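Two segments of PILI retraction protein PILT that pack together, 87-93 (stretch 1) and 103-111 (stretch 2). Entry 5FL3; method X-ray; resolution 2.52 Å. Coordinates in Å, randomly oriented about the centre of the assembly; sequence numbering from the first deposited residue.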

# COMPACT_ATOMS: atom_id res chain seq x y z
N VAL A 87 -12.50 10.03 17.38
CA VAL A 87 -11.75 10.96 16.53
C VAL A 87 -10.74 10.21 15.65
O VAL A 87 -10.81 10.27 14.42
N ALA A 88 -9.82 9.50 16.29
CA ALA A 88 -8.83 8.73 15.56
C ALA A 88 -8.13 7.75 16.46
O ALA A 88 -8.14 7.88 17.69
N ARG A 89 -7.52 6.75 15.82
CA ARG A 89 -6.56 5.86 16.45
C ARG A 89 -5.19 6.15 15.88
O ARG A 89 -5.04 6.29 14.65
N PHE A 90 -4.20 6.23 16.78
CA PHE A 90 -2.81 6.54 16.44
C PHE A 90 -1.88 5.43 16.87
O PHE A 90 -2.07 4.84 17.93
N ARG A 91 -0.87 5.14 16.06
CA ARG A 91 0.30 4.46 16.57
C ARG A 91 1.38 5.53 16.69
O ARG A 91 1.51 6.38 15.82
N CYS A 92 2.12 5.51 17.79
CA CYS A 92 3.03 6.60 18.11
C CYS A 92 4.43 6.11 18.36
O CYS A 92 4.65 5.12 19.05
N ASN A 93 5.39 6.82 17.79
CA ASN A 93 6.78 6.53 18.03
C ASN A 93 7.46 7.68 18.72
O ASN A 93 7.67 8.74 18.15
N LEU A 103 8.33 12.96 18.58
CA LEU A 103 7.10 12.19 18.54
C LEU A 103 6.60 12.11 17.11
O LEU A 103 6.48 13.12 16.40
N VAL A 104 6.34 10.89 16.65
CA VAL A 104 5.75 10.71 15.34
C VAL A 104 4.50 9.88 15.49
O VAL A 104 4.55 8.74 15.96
N MET A 105 3.37 10.46 15.12
CA MET A 105 2.09 9.81 15.29
C MET A 105 1.49 9.47 13.93
O MET A 105 1.41 10.34 13.06
N ARG A 106 1.11 8.21 13.74
CA ARG A 106 0.43 7.80 12.50
C ARG A 106 -1.07 7.55 12.74
O ARG A 106 -1.45 6.86 13.68
N VAL A 107 -1.92 8.12 11.89
CA VAL A 107 -3.34 7.85 12.04
C VAL A 107 -3.71 6.49 11.44
O VAL A 107 -3.41 6.23 10.29
N VAL A 108 -4.33 5.62 12.24
CA VAL A 108 -4.86 4.35 11.75
C VAL A 108 -6.30 4.62 11.33
O VAL A 108 -7.15 4.82 12.19
N SER A 109 -6.59 4.66 10.04
CA SER A 109 -7.95 5.03 9.66
C SER A 109 -8.90 3.85 9.63
O SER A 109 -8.52 2.72 9.35
N GLU A 110 -10.16 4.15 9.94
CA GLU A 110 -11.21 3.15 9.89
C GLU A 110 -12.17 3.50 8.79
O GLU A 110 -13.22 2.90 8.66
N VAL A 111 -11.79 4.49 7.98
CA VAL A 111 -12.64 4.96 6.90
C VAL A 111 -12.01 4.59 5.56
O VAL A 111 -10.95 5.10 5.21

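The strands of stretches 1 and 2 run antiparallel, their N-to-C directions 144° apart, and alternation along each strand sorts the side chains onto two faces. Paired backbone hydrogen bonds fix the register: Arg91 N to Arg106 O is 3.0 Å and Arg106 N to Arg91 O 2.8 Å, while Asn93 N to Val104 O is 2.8 Å and Val104 N to Asn93 O 2.9 Å.

One face carries Phe90, Cys92, Met105 and Val107 and is apolar. Phe90 (chi1 m, chi2 -88°) sets its ring against both neighbours on the opposite strand: CE1 lies 3.6 Å from CG2 of Val107, whose chi1 is t, and Met105 CE sits over one ring face, 4.0 Å from the centroid in a CH-pi contact. Met105 reaches that position with chi1 m, chi2 t and chi3 p; the final p turn brings its CE also within 3.6 Å of Cys92 SG, so a single methyl touches both Phe90 and Cys92, itself in m. Ala88, its CA-to-CB bond sideways, extends the patch with CB 4.0 Å from Val107 CG1.

The other face holds Arg89, Arg91, Asn93, Val104, Arg106 and Val108. Arg106 runs out through t, t, then bends at chi3 (p), which brings NH2 to 3.3 Å from Arg91 CG; the contact is with the aliphatic part of Arg91, whose own end leads away to hydrogen-bond elsewhere in the structure. Val108 (t) fits beside these stems, its CG2 4.3 Å from Arg91 CG and its CB 4.1 Å from Arg89 CB.

Arg89, chi1 m and then extended through chi2 and chi3 (both t), carries its NE to 3.6 Å from Glu110 OE2, a salt bridge. Glu110, in loop, points its CA-to-CB bond toward stretch 1 and extends at chi2 (t) to meet it.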

# COMPACT_ATOMS: atom_id res chain seq x y z
CB VAL A 87 -11.02 12.02 17.38
CG1 VAL A 87 -10.23 12.96 16.50
CG2 VAL A 87 -12.02 12.80 18.22
CB ALA A 88 -7.81 9.65 14.93
CB ARG A 89 -6.91 4.39 16.23
CG ARG A 89 -8.31 3.99 16.64
CD ARG A 89 -8.34 2.54 17.07
NE ARG A 89 -9.69 2.03 17.24
CZ ARG A 89 -9.99 0.80 17.65
NH1 ARG A 89 -9.01 -0.06 17.95
NH2 ARG A 89 -11.26 0.42 17.77
CB PHE A 90 -2.33 7.84 17.10
CG PHE A 90 -3.18 9.05 16.80
CD1 PHE A 90 -2.92 9.84 15.68
CD2 PHE A 90 -4.23 9.41 17.65
CE1 PHE A 90 -3.70 10.97 15.40
CE2 PHE A 90 -5.02 10.54 17.37
CZ PHE A 90 -4.76 11.32 16.24
CB ARG A 91 0.75 3.31 15.66
CG ARG A 91 -0.07 2.02 15.80
CD ARG A 91 0.83 0.79 15.92
NE ARG A 91 1.49 0.73 17.22
CZ ARG A 91 1.10 -0.04 18.24
NH1 ARG A 91 0.06 -0.85 18.11
NH2 ARG A 91 1.77 -0.01 19.40
CB CYS A 92 2.53 7.37 19.34
SG CYS A 92 0.81 7.89 19.20
CB ASN A 93 7.48 6.19 16.72
CG ASN A 93 7.48 4.71 16.46
OD1 ASN A 93 8.35 3.98 16.95
ND2 ASN A 93 6.47 4.25 15.72
CB LEU A 103 6.06 12.84 19.44
CG LEU A 103 4.99 11.98 20.10
CD1 LEU A 103 5.64 10.87 20.89
CD2 LEU A 103 4.08 12.83 21.00
CB VAL A 104 6.71 10.04 14.33
CG1 VAL A 104 5.99 9.84 13.01
CG2 VAL A 104 7.95 10.89 14.13
CB MET A 105 1.15 10.72 16.06
CG MET A 105 1.83 11.33 17.26
SD MET A 105 0.70 12.32 18.24
CE MET A 105 -0.61 11.14 18.58
CB ARG A 106 1.08 6.55 11.92
CG ARG A 106 0.40 6.04 10.66
CD ARG A 106 1.12 4.81 10.13
NE ARG A 106 1.30 3.83 11.20
CZ ARG A 106 0.39 2.92 11.55
NH1 ARG A 106 -0.77 2.86 10.89
NH2 ARG A 106 0.64 2.07 12.54
CB VAL A 107 -4.20 8.94 11.37
CG1 VAL A 107 -5.70 8.67 11.63
CG2 VAL A 107 -3.78 10.32 11.85
CB VAL A 108 -4.83 3.23 12.84
CG1 VAL A 108 -5.08 1.86 12.24
CG2 VAL A 108 -3.51 3.25 13.62
CB SER A 109 -8.01 5.72 8.31
OG SER A 109 -9.26 6.41 8.17
CB GLU A 110 -11.93 3.09 11.22
CG GLU A 110 -11.00 3.24 12.40
CD GLU A 110 -11.71 2.97 13.70
OE1 GLU A 110 -12.52 2.00 13.72
OE2 GLU A 110 -11.48 3.72 14.68
CB VAL A 111 -12.88 6.48 6.98
CG1 VAL A 111 -13.53 6.98 5.71
CG2 VAL A 111 -13.73 6.81 8.20